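Local coordinates for protein quinoline 2-oxidoreductase large subunit (Pseudomonas putida, PDB 1T3Q) that carries the molybdenum and its pterin cytosine dinucleotide in quinoline 2-oxidoreductase, a molybdenum hydroxylase of the xanthine dehydrogenase family, at residues Ala377-Ile380 / Ala381-Thr384; Gln419-Glu423 / Gly424-Gln428; Leu503-Ser506 / Gly507-His510; Lys739-Gly742 / Glu743-Met746. One frame throughout, in Å; residues are numbered along the deposited sequence.

How the contacts relate
Contacts 1, 3 and 4 are buried, whereas contact 2 is only partly so. Contacts 3 and 4, with centres about 14 Å apart, do not touch each other but hold the same pterin cytosine dinucleotide, both from loops that run into a helix; contact 3 uses serine, glutamine and histidine side chains, contact 4 mostly backbone N-H groups. Contact 1 lies wholly within helix 375-393, which packs against helix 744-761, the helix that follows the turn of contact 4; its polar chemistry is a network of amide, guanidinium and carboxylate that also reaches neighbouring elements. Contact 2 joins a short strand to a helix through two aromatic rings, and its E423 forms a salt bridge with K739 of contact 4.

Contact 1 of 4, residues Ala377-Ile380 / Ala381-Thr384; sequences AGQI and ARET
A377 O accepts A381 N at 3.0 Å, and G378 O likewise receives R382 N, while also lying over one face of the R382 guanidinium. Q379 O continues the pattern with E383 N. The Q379 side chain, with CG anti to the backbone N and a bend at chi2 (72°), brings OE1 to the edge of that guanidinium, 2.7 Å from R382 NH1. The N-H arrives from above the amide plane, not on a lone pair, and a water bridges Q379 OE1 and R382 NH2. These are i to i+4 and i to i+3 links along helix 375-393, which rests against helix 744-761 and strand 298-306. R382 also holds E383 OE1 side-on with NE and NH1, NH1 at 3.0 Å from that oxygen, while E383 OE2 pairs with R401. A leucine in place of R382 would probably leave Q379 OE1 without its N-H donor and E383 OE1 without its positive partner. Alongside, Q379 NE2 passes E383 CG at 3.3 Å and bonds to V462 O and S461 OG. I380 O accepts twice from T384, from N at 3.0 Å and from OG1 at 2.8 Å, on opposite faces of the carbonyl plane.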
loop_
_atom_site.group_PDB
_atom_site.type_symbol
_atom_site.label_atom_id
_atom_site.label_comp_id
_atom_site.label_asym_id
_atom_site.label_seq_id
_atom_site.Cartn_x
_atom_site.Cartn_y
_atom_site.Cartn_z
ATOM N N ALA B 377 36.433 14.585 -15.691
ATOM C CA ALA B 377 37.302 14.786 -16.853
ATOM C C ALA B 377 38.466 15.736 -16.593
ATOM O O ALA B 377 39.619 15.407 -16.886
ATOM C CB ALA B 377 36.485 15.286 -18.043
ATOM N N GLY B 378 38.161 16.908 -16.050
ATOM C CA GLY B 378 39.199 17.891 -15.767
ATOM C C GLY B 378 40.176 17.418 -14.707
ATOM O O GLY B 378 41.358 17.750 -14.751
ATOM N N GLN B 379 39.679 16.654 -13.742
ATOM C CA GLN B 379 40.529 16.119 -12.681
ATOM C C GLN B 379 41.563 15.201 -13.333
ATOM O O GLN B 379 42.753 15.276 -13.031
ATOM C CB GLN B 379 39.677 15.338 -11.672
ATOM C CG GLN B 379 40.439 14.794 -10.451
ATOM C CD GLN B 379 40.855 15.877 -9.470
ATOM O OE1 GLN B 379 40.262 16.958 -9.425
ATOM N NE2 GLN B 379 41.863 15.582 -8.656
ATOM N N ILE B 380 41.105 14.332 -14.235
ATOM C CA ILE B 380 42.005 13.426 -14.944
ATOM C C ILE B 380 43.076 14.212 -15.699
ATOM O O ILE B 380 44.270 13.953 -15.567
ATOM C CB ILE B 380 41.239 12.548 -15.980
ATOM C CG1 ILE B 380 40.392 11.500 -15.259
ATOM C CG2 ILE B 380 42.230 11.865 -16.930
ATOM C CD1 ILE B 380 39.465 10.728 -16.183
ATOM N N ALA B 381 42.632 15.178 -16.496
ATOM C CA ALA B 381 43.537 15.992 -17.297
ATOM C C ALA B 381 44.559 16.782 -16.481
ATOM O O ALA B 381 45.758 16.720 -16.757
ATOM C CB ALA B 381 42.723 16.943 -18.178
ATOM N N ARG B 382 44.091 17.515 -15.477
ATOM C CA ARG B 382 44.993 18.328 -14.659
ATOM C C ARG B 382 45.980 17.495 -13.844
ATOM O O ARG B 382 47.177 17.757 -13.863
ATOM C CB ARG B 382 44.198 19.231 -13.711
ATOM C CG ARG B 382 45.049 20.303 -13.030
ATOM C CD ARG B 382 44.327 20.918 -11.845
ATOM N NE ARG B 382 43.907 19.884 -10.909
ATOM C CZ ARG B 382 42.648 19.508 -10.723
ATOM N NH1 ARG B 382 42.368 18.545 -9.858
ATOM N NH2 ARG B 382 41.667 20.114 -11.381
ATOM N N GLU B 383 45.482 16.494 -13.125
ATOM C CA GLU B 383 46.367 15.670 -12.312
ATOM C C GLU B 383 47.396 14.940 -13.167
ATOM O O GLU B 383 48.538 14.761 -12.751
ATOM C CB GLU B 383 45.559 14.676 -11.476
ATOM C CG GLU B 383 44.627 15.338 -10.452
ATOM C CD GLU B 383 45.373 16.211 -9.444
ATOM O OE1 GLU B 383 45.166 17.446 -9.440
ATOM O OE2 GLU B 383 46.171 15.662 -8.654
ATOM N N THR B 384 46.997 14.527 -14.365
ATOM C CA THR B 384 47.917 13.839 -15.260
ATOM C C THR B 384 49.005 14.801 -15.742
ATOM O O THR B 384 50.172 14.430 -15.844
ATOM C CB THR B 384 47.171 13.237 -16.476
ATOM O OG1 THR B 384 46.322 12.171 -16.029
ATOM C CG2 THR B 384 48.155 12.687 -17.502
HETATM O O HOH W 1 38.723 18.972 -11.147
#

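Contact 2 of 4, residues Gln419-Glu423 / Gly424-Gln428; sequences QTHRE and GTYLQ
Between H421, at the end of strand 420-421, and Y426, at the start of helix 426-437, the chain is almost fully extended at G424 (phi -169°, psi 170°) and then turns through T425, so that the tyrosine ring reaches back to the imidazole. Both rings leave their backbones with CG beside the backbone N and anti to the carbonyl carbon. They meet rim to rim, neither over the face of the other, with centroids 5.5 Å apart and planes at 89°. The CD2 edge of H421 faces the hydroxyl end of Y426; the modelled separation of H421 CD2 from the hydroxyl is too short to be trusted, but the rim-to-rim, perpendicular placing of the rings does not depend on it. Y426 OH is 2.8 Å from a water that also gives a weak bond to E423 O, a loose water link from the hydroxyl to the connecting loop. T425 occupies the N-cap position of the helix, yet its hydroxyl bonds to D665 and N639 instead of capping, and E423 OE1 forms a salt bridge with K739 NZ. On the strand side, H421 pairs by its backbone with F413 of strand 413-414, in a small two-stranded antiparallel sheet, and its ring directs ND1 at F413 O and, more weakly, NE2 at G346 O. The ND1 bond suggests a proton there, and the weak NE2 bond would, if real, mildly favour a second; the CD2 corner, which carries carbon, is turned to Y426.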
loop_
_atom_site.group_PDB
_atom_site.type_symbol
_atom_site.label_atom_id
_atom_site.label_comp_id
_atom_site.label_asym_id
_atom_site.label_seq_id
_atom_site.Cartn_x
_atom_site.Cartn_y
_atom_site.Cartn_z
ATOM N N GLN B 419 36.413 30.559 -6.278
ATOM C CA GLN B 419 36.069 29.582 -5.252
ATOM C C GLN B 419 36.877 29.925 -4.010
ATOM O O GLN B 419 38.102 30.032 -4.067
ATOM C CB GLN B 419 36.387 28.146 -5.690
ATOM C CG GLN B 419 35.868 27.106 -4.686
ATOM C CD GLN B 419 36.238 25.670 -5.039
ATOM O OE1 GLN B 419 37.409 25.290 -5.011
ATOM N NE2 GLN B 419 35.233 24.864 -5.369
ATOM N N THR B 420 36.191 30.107 -2.892
ATOM C CA THR B 420 36.867 30.440 -1.648
ATOM C C THR B 420 37.069 29.203 -0.781
ATOM O O THR B 420 36.110 28.514 -0.435
ATOM C CB THR B 420 36.069 31.492 -0.842
ATOM O OG1 THR B 420 35.898 32.672 -1.639
ATOM C CG2 THR B 420 36.812 31.861 0.441
ATOM N N HIS B 421 38.323 28.922 -0.447
ATOM C CA HIS B 421 38.656 27.782 0.400
ATOM C C HIS B 421 38.670 28.296 1.841
ATOM O O HIS B 421 39.365 29.269 2.147
ATOM C CB HIS B 421 40.036 27.225 0.031
ATOM C CG HIS B 421 40.185 26.871 -1.417
ATOM N ND1 HIS B 421 40.376 27.817 -2.401
ATOM C CD2 HIS B 421 40.189 25.672 -2.046
ATOM C CE1 HIS B 421 40.496 27.215 -3.572
ATOM N NE2 HIS B 421 40.386 25.913 -3.383
ATOM N N ARG B 422 37.912 27.647 2.724
ATOM C CA ARG B 422 37.828 28.084 4.115
ATOM C C ARG B 422 38.388 27.118 5.159
ATOM O O ARG B 422 38.993 27.549 6.140
ATOM C CB ARG B 422 36.374 28.441 4.447
ATOM C CG ARG B 422 35.843 29.586 3.585
ATOM C CD ARG B 422 34.441 30.020 3.974
ATOM N NE ARG B 422 33.965 31.080 3.087
ATOM C CZ ARG B 422 34.405 32.334 3.113
ATOM N NH1 ARG B 422 33.917 33.222 2.260
ATOM N NH2 ARG B 422 35.315 32.710 4.004
ATOM N N GLU B 423 38.178 25.821 4.968
ATOM C CA GLU B 423 38.710 24.839 5.909
ATOM C C GLU B 423 38.831 23.482 5.227
ATOM O O GLU B 423 37.843 22.922 4.747
ATOM C CB GLU B 423 37.824 24.733 7.167
ATOM C CG GLU B 423 36.564 23.863 7.040
ATOM C CD GLU B 423 35.420 24.544 6.302
ATOM O OE1 GLU B 423 34.668 23.832 5.603
ATOM O OE2 GLU B 423 35.257 25.779 6.431
ATOM N N GLY B 424 40.057 22.973 5.172
ATOM C CA GLY B 424 40.311 21.686 4.542
ATOM C C GLY B 424 41.715 21.200 4.838
ATOM O O GLY B 424 42.539 21.954 5.360
ATOM N N THR B 425 41.996 19.947 4.491
ATOM C CA THR B 425 43.306 19.354 4.745
ATOM C C THR B 425 44.100 19.036 3.482
ATOM O O THR B 425 44.668 17.951 3.357
ATOM C CB THR B 425 43.151 18.059 5.560
ATOM O OG1 THR B 425 42.119 17.250 4.976
ATOM C CG2 THR B 425 42.786 18.379 7.002
ATOM N N TYR B 426 44.166 19.985 2.555
ATOM C CA TYR B 426 44.886 19.758 1.310
ATOM C C TYR B 426 46.326 19.306 1.513
ATOM O O TYR B 426 46.720 18.245 1.032
ATOM C CB TYR B 426 44.886 21.023 0.446
ATOM C CG TYR B 426 43.526 21.629 0.174
ATOM C CD1 TYR B 426 42.353 20.881 0.307
ATOM C CD2 TYR B 426 43.419 22.950 -0.257
ATOM C CE1 TYR B 426 41.109 21.439 0.015
ATOM C CE2 TYR B 426 42.187 23.515 -0.552
ATOM C CZ TYR B 426 41.035 22.758 -0.415
ATOM O OH TYR B 426 39.817 23.321 -0.722
ATOM N N LEU B 427 47.117 20.117 2.214
ATOM C CA LEU B 427 48.516 19.786 2.452
ATOM C C LEU B 427 48.678 18.474 3.204
ATOM O O LEU B 427 49.458 17.613 2.797
ATOM C CB LEU B 427 49.220 20.903 3.237
ATOM C CG LEU B 427 50.706 20.620 3.512
ATOM C CD1 LEU B 427 51.443 20.442 2.191
ATOM C CD2 LEU B 427 51.324 21.756 4.312
ATOM N N GLN B 428 47.946 18.323 4.301
ATOM C CA GLN B 428 48.043 17.109 5.102
ATOM C C GLN B 428 47.656 15.867 4.303
ATOM O O GLN B 428 48.175 14.777 4.556
ATOM C CB GLN B 428 47.180 17.229 6.361
ATOM C CG GLN B 428 47.179 15.978 7.226
ATOM C CD GLN B 428 46.649 16.222 8.630
ATOM O OE1 GLN B 428 45.807 17.097 8.852
ATOM N NE2 GLN B 428 47.130 15.431 9.584
HETATM O O HOH W 2 38.498 23.470 1.692
#

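Contact 3 of 4, residues Leu503-Ser506 / Gly507-His510; sequences LASS and GQGH. With MCN (pterin cytosine dinucleotide), chain N.
The loop from strand 497-501 to helix 510-522, across which S506 N and Q508 OE1 meet, forms one wall of the pterin cytosine dinucleotide pocket. The S506 N-H points almost straight at Q508 OE1 (2.6 Å, 169°), in the plane of the amide and on a lone pair. CG of Q508 sits between the backbone N and carbonyl carbon, and a bend at chi2 (-82°) curls the amide back over the loop. Its other end donates from NE2 to cofactor O3B at 3.0 Å and to a water shared with A504 O and S506 OG. A leucine here would probably leave S506 N without its acceptor and O3B without this donor. S506 OG bonds to pterin O4' at 2.6 Å, with either atom the possible donor, and Q508 O accepts from ribose O2' at 2.9 Å. H510 NE2 gives a nearly linear bond to phosphate oxygen O2B (2.7 Å), while a water links ND1 to L503 O. G507 and G509 adopt backbone angles at which a CB would collide with the preceding carbonyl. H510 opens the helix, whose T513 also bonds the cofactor: a glycine-containing loop at a helix start, gripping pterin, phosphate and ribose in the molybdopterin cytosine dinucleotide site.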
loop_
_atom_site.group_PDB
_atom_site.type_symbol
_atom_site.label_atom_id
_atom_site.label_comp_id
_atom_site.label_asym_id
_atom_site.label_seq_id
_atom_site.Cartn_x
_atom_site.Cartn_y
_atom_site.Cartn_z
ATOM N N LEU B 503 14.647 13.065 1.261
ATOM C CA LEU B 503 15.815 12.391 0.699
ATOM C C LEU B 503 15.408 10.968 0.304
ATOM O O LEU B 503 14.698 10.293 1.049
ATOM C CB LEU B 503 16.931 12.331 1.750
ATOM C CG LEU B 503 18.082 13.347 1.750
ATOM C CD1 LEU B 503 17.684 14.634 1.074
ATOM C CD2 LEU B 503 18.524 13.595 3.186
ATOM N N ALA B 504 15.851 10.521 -0.865
ATOM C CA ALA B 504 15.539 9.175 -1.330
ATOM C C ALA B 504 16.845 8.398 -1.407
ATOM O O ALA B 504 17.840 8.889 -1.932
ATOM C CB ALA B 504 14.870 9.229 -2.697
ATOM N N SER B 505 16.840 7.183 -0.876
ATOM C CA SER B 505 18.041 6.352 -0.860
ATOM C C SER B 505 18.115 5.354 -2.008
ATOM O O SER B 505 17.097 4.841 -2.464
ATOM C CB SER B 505 18.115 5.586 0.470
ATOM O OG SER B 505 19.269 4.767 0.535
ATOM N N SER B 506 19.330 5.098 -2.481
ATOM C CA SER B 506 19.553 4.119 -3.536
ATOM C C SER B 506 20.737 3.252 -3.111
ATOM O O SER B 506 21.528 2.797 -3.939
ATOM C CB SER B 506 19.816 4.797 -4.894
ATOM O OG SER B 506 20.828 5.783 -4.823
ATOM N N GLY B 507 20.842 3.045 -1.798
ATOM C CA GLY B 507 21.900 2.221 -1.242
ATOM C C GLY B 507 22.936 2.922 -0.378
ATOM O O GLY B 507 23.773 2.246 0.228
ATOM N N GLN B 508 22.893 4.252 -0.289
ATOM C CA GLN B 508 23.905 4.950 0.505
ATOM C C GLN B 508 23.698 5.022 2.019
ATOM O O GLN B 508 24.387 5.773 2.700
ATOM C CB GLN B 508 24.194 6.356 -0.062
ATOM C CG GLN B 508 23.046 7.345 -0.059
ATOM C CD GLN B 508 22.116 7.160 -1.239
ATOM O OE1 GLN B 508 21.466 6.127 -1.370
ATOM N NE2 GLN B 508 22.049 8.166 -2.106
ATOM N N GLY B 509 22.749 4.246 2.541
ATOM C CA GLY B 509 22.537 4.180 3.983
ATOM C C GLY B 509 21.780 5.229 4.784
ATOM O O GLY B 509 21.900 5.248 6.012
ATOM N N HIS B 510 20.999 6.081 4.124
ATOM C CA HIS B 510 20.229 7.127 4.815
ATOM C C HIS B 510 19.359 6.619 5.958
ATOM O O HIS B 510 19.237 7.258 6.997
ATOM C CB HIS B 510 19.305 7.843 3.826
ATOM C CG HIS B 510 20.024 8.551 2.726
ATOM N ND1 HIS B 510 19.378 9.037 1.610
ATOM C CD2 HIS B 510 21.327 8.877 2.578
ATOM C CE1 HIS B 510 20.253 9.636 0.824
ATOM N NE2 HIS B 510 21.444 9.554 1.389
HETATM N N1 MCN N . 28.147 9.772 5.031
HETATM C C2 MCN N . 28.536 9.714 6.410
HETATM N N3 MCN N . 29.237 10.835 6.827
HETATM C C4 MCN N . 29.577 11.940 6.052
HETATM C C5 MCN N . 29.163 11.938 4.644
HETATM C C6 MCN N . 28.456 10.870 4.145
HETATM O O2 MCN N . 28.278 8.748 7.092
HETATM N N4 MCN N . 30.242 12.955 6.559
HETATM C "C1'" MCN N . 27.313 8.536 4.528
HETATM C C2D MCN N . 25.746 8.841 4.533
HETATM O "O2'" MCN N . 24.998 7.616 4.860
HETATM C "C3'" MCN N . 25.496 9.386 3.142
HETATM C C4D MCN N . 26.411 8.586 2.246
HETATM O O4D MCN N . 27.564 8.177 3.139
HETATM O "O3'" MCN N . 24.083 9.198 2.782
HETATM C "C5'" MCN N . 26.813 9.272 0.909
HETATM O "O5'" MCN N . 27.293 10.544 1.268
HETATM P PA MCN N . 26.744 11.910 0.699
HETATM O O1A MCN N . 26.024 12.571 1.834
HETATM O O2A MCN N . 27.953 12.552 0.043
HETATM O O3A MCN N . 25.751 11.753 -0.581
HETATM P PB MCN N . 24.221 11.290 -0.677
HETATM O O1B MCN N . 23.451 12.447 -1.223
HETATM O O2B MCN N . 23.750 10.690 0.615
HETATM O O3B MCN N . 24.264 10.093 -1.745
HETATM C C10 MCN N . 24.277 10.359 -3.125
HETATM C "C9'" MCN N . 25.674 10.086 -3.579
HETATM C "C8'" MCN N . 25.640 10.303 -5.110
HETATM S "S8'" MCN N . 25.238 11.963 -5.635
HETATM C "C7'" MCN N . 25.907 9.386 -6.042
HETATM S "S7'" MCN N . 25.843 9.652 -7.807
HETATM C "C6'" MCN N . 26.230 7.931 -5.561
HETATM C C7 MCN N . 26.815 7.943 -4.174
HETATM O "O9'" MCN N . 25.979 8.646 -3.270
HETATM N "N5'" MCN N . 24.954 7.136 -5.794
HETATM C C4A MCN N . 25.048 5.909 -5.024
HETATM N "N8'" MCN N . 26.975 6.540 -3.661
HETATM C C4B MCN N . 26.007 5.570 -4.052
HETATM N "N1'" MCN N . 26.059 4.357 -3.320
HETATM C "C2'" MCN N . 25.080 3.471 -3.617
HETATM N "N2'" MCN N . 25.094 2.293 -2.957
HETATM N "N3'" MCN N . 24.079 3.727 -4.533
HETATM C "C4'" MCN N . 23.951 4.942 -5.304
HETATM O "O4'" MCN N . 23.044 5.088 -6.086
HETATM O O HOH W 3 16.408 8.450 2.388
HETATM O O HOH W 4 19.750 8.277 -3.865
#

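Contact 4 of 4, residues Lys739-Gly742 / Glu743-Met746; sequences KGMG and ESAM. With MCN (pterin cytosine dinucleotide), chain N; SMO (dioxosulfidomolybdenum(VI) ion), chain O.
With OG of S744 set between its backbone N and carbonyl carbon (chi1 66°), the hydroxyl turns back onto M741 O, while the M741 chain coils through three similar torsions (chi1 58°) until CE lies 3.7 Å from S744 OG. M741 O accepts two bonds from one residue: S744 OG at 2.8 Å, in the carbonyl plane, and S744 N at 2.9 Å, from well above it. This closes a type I beta turn, M741 to S744, that leads the loop into helix 744-761. A water joins G742 O to A745 N in the first turn of that helix, and R371 NE also bonds G742 O. The turn belongs to the pterin cytosine dinucleotide pocket. Two backbone N-H groups converge on the cofactor's phosphate oxygen O2A, which lies 2.7 Å from M741 N. The same O2A is 2.6 Å from G742 N, and both bonds are nearly straight, which would help to offset the phosphate charge. A side chain at G742 would run into cofactor C9'. Upstream, K739 O takes the cytosine N4 amino group at 2.8 Å, and M741 CG packs against the same base. Downstream, E743 extends beyond CG towards the molybdenum, which the two dithiolene sulfurs S7' and S8' bind. E743 OE2 lies 3.1 Å from OM2 of the molybdenum centre and is anchored by G372 N.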
loop_
_atom_site.group_PDB
_atom_site.type_symbol
_atom_site.label_atom_id
_atom_site.label_comp_id
_atom_site.label_asym_id
_atom_site.label_seq_id
_atom_site.Cartn_x
_atom_site.Cartn_y
_atom_site.Cartn_z
ATOM N N LYS B 739 30.225 16.869 6.350
ATOM C CA LYS B 739 30.430 17.265 4.955
ATOM C C LYS B 739 30.084 16.038 4.100
ATOM O O LYS B 739 30.030 14.920 4.617
ATOM C CB LYS B 739 31.878 17.664 4.690
ATOM C CG LYS B 739 32.322 18.937 5.385
ATOM C CD LYS B 739 33.707 19.338 4.913
ATOM C CE LYS B 739 34.171 20.627 5.581
ATOM N NZ LYS B 739 35.510 21.028 5.090
ATOM N N GLY B 740 29.862 16.236 2.801
ATOM C CA GLY B 740 29.526 15.112 1.935
ATOM C C GLY B 740 30.741 14.415 1.337
ATOM O O GLY B 740 31.867 14.878 1.507
ATOM N N MET B 741 30.525 13.299 0.638
ATOM C CA MET B 741 31.634 12.565 0.019
ATOM C C MET B 741 31.200 11.478 -0.967
ATOM O O MET B 741 32.037 10.842 -1.602
ATOM C CB MET B 741 32.548 11.951 1.100
ATOM C CG MET B 741 31.875 10.996 2.095
ATOM S SD MET B 741 31.339 9.404 1.408
ATOM C CE MET B 741 32.858 8.786 0.732
ATOM N N GLY B 742 29.897 11.282 -1.107
ATOM C CA GLY B 742 29.393 10.258 -2.013
ATOM C C GLY B 742 30.089 10.141 -3.361
ATOM O O GLY B 742 30.388 9.038 -3.816
ATOM N N GLU B 743 30.361 11.270 -4.003
ATOM C CA GLU B 743 31.002 11.265 -5.314
ATOM C C GLU B 743 32.517 11.328 -5.313
ATOM O O GLU B 743 33.138 11.121 -6.353
ATOM C CB GLU B 743 30.503 12.450 -6.138
ATOM C CG GLU B 743 29.023 12.458 -6.420
ATOM C CD GLU B 743 28.588 13.790 -6.984
ATOM O OE1 GLU B 743 28.446 14.745 -6.191
ATOM O OE2 GLU B 743 28.416 13.890 -8.217
ATOM N N SER B 744 33.107 11.614 -4.154
ATOM C CA SER B 744 34.555 11.777 -4.034
ATOM C C SER B 744 35.457 10.867 -4.864
ATOM O O SER B 744 36.290 11.357 -5.628
ATOM C CB SER B 744 34.978 11.700 -2.559
ATOM O OG SER B 744 34.748 10.411 -2.013
ATOM N N ALA B 745 35.299 9.554 -4.727
ATOM C CA ALA B 745 36.147 8.623 -5.455
ATOM C C ALA B 745 35.983 8.677 -6.972
ATOM O O ALA B 745 36.935 8.418 -7.700
ATOM C CB ALA B 745 35.910 7.198 -4.952
ATOM N N MET B 746 34.786 8.994 -7.455
ATOM C CA MET B 746 34.577 9.057 -8.902
ATOM C C MET B 746 35.027 10.386 -9.484
ATOM O O MET B 746 35.054 10.573 -10.702
ATOM C CB MET B 746 33.113 8.783 -9.263
ATOM C CG MET B 746 32.862 7.333 -9.698
ATOM S SD MET B 746 33.899 6.822 -11.111
ATOM C CE MET B 746 33.059 7.688 -12.454
HETATM N N1 MCN N . 28.147 9.772 5.031
HETATM C C2 MCN N . 28.536 9.714 6.410
HETATM N N3 MCN N . 29.237 10.835 6.827
HETATM C C4 MCN N . 29.577 11.940 6.052
HETATM C C5 MCN N . 29.163 11.938 4.644
HETATM C C6 MCN N . 28.456 10.870 4.145
HETATM O O2 MCN N . 28.278 8.748 7.092
HETATM N N4 MCN N . 30.242 12.955 6.559
HETATM C "C1'" MCN N . 27.313 8.536 4.528
HETATM C C2D MCN N . 25.746 8.841 4.533
HETATM O "O2'" MCN N . 24.998 7.616 4.860
HETATM C "C3'" MCN N . 25.496 9.386 3.142
HETATM C C4D MCN N . 26.411 8.586 2.246
HETATM O O4D MCN N . 27.564 8.177 3.139
HETATM O "O3'" MCN N . 24.083 9.198 2.782
HETATM C "C5'" MCN N . 26.813 9.272 0.909
HETATM O "O5'" MCN N . 27.293 10.544 1.268
HETATM P PA MCN N . 26.744 11.910 0.699
HETATM O O1A MCN N . 26.024 12.571 1.834
HETATM O O2A MCN N . 27.953 12.552 0.043
HETATM O O3A MCN N . 25.751 11.753 -0.581
HETATM P PB MCN N . 24.221 11.290 -0.677
HETATM O O1B MCN N . 23.451 12.447 -1.223
HETATM O O2B MCN N . 23.750 10.690 0.615
HETATM O O3B MCN N . 24.264 10.093 -1.745
HETATM C C10 MCN N . 24.277 10.359 -3.125
HETATM C "C9'" MCN N . 25.674 10.086 -3.579
HETATM C "C8'" MCN N . 25.640 10.303 -5.110
HETATM S "S8'" MCN N . 25.238 11.963 -5.635
HETATM C "C7'" MCN N . 25.907 9.386 -6.042
HETATM S "S7'" MCN N . 25.843 9.652 -7.807
HETATM C "C6'" MCN N . 26.230 7.931 -5.561
HETATM C C7 MCN N . 26.815 7.943 -4.174
HETATM O "O9'" MCN N . 25.979 8.646 -3.270
HETATM N "N5'" MCN N . 24.954 7.136 -5.794
HETATM C C4A MCN N . 25.048 5.909 -5.024
HETATM N "N8'" MCN N . 26.975 6.540 -3.661
HETATM C C4B MCN N . 26.007 5.570 -4.052
HETATM N "N1'" MCN N . 26.059 4.357 -3.320
HETATM C "C2'" MCN N . 25.080 3.471 -3.617
HETATM N "N2'" MCN N . 25.094 2.293 -2.957
HETATM N "N3'" MCN N . 24.079 3.727 -4.533
HETATM C "C4'" MCN N . 23.951 4.942 -5.304
HETATM O "O4'" MCN N . 23.044 5.088 -6.086
HETATM S S SMO O . 25.596 11.927 -10.082
HETATM MO MO SMO O . 24.959 11.920 -8.044
HETATM O OM2 SMO O . 25.303 13.606 -8.297
HETATM O OM1 SMO O . 23.298 11.644 -8.224
HETATM O O HOH W 5 33.051 7.956 -3.437
#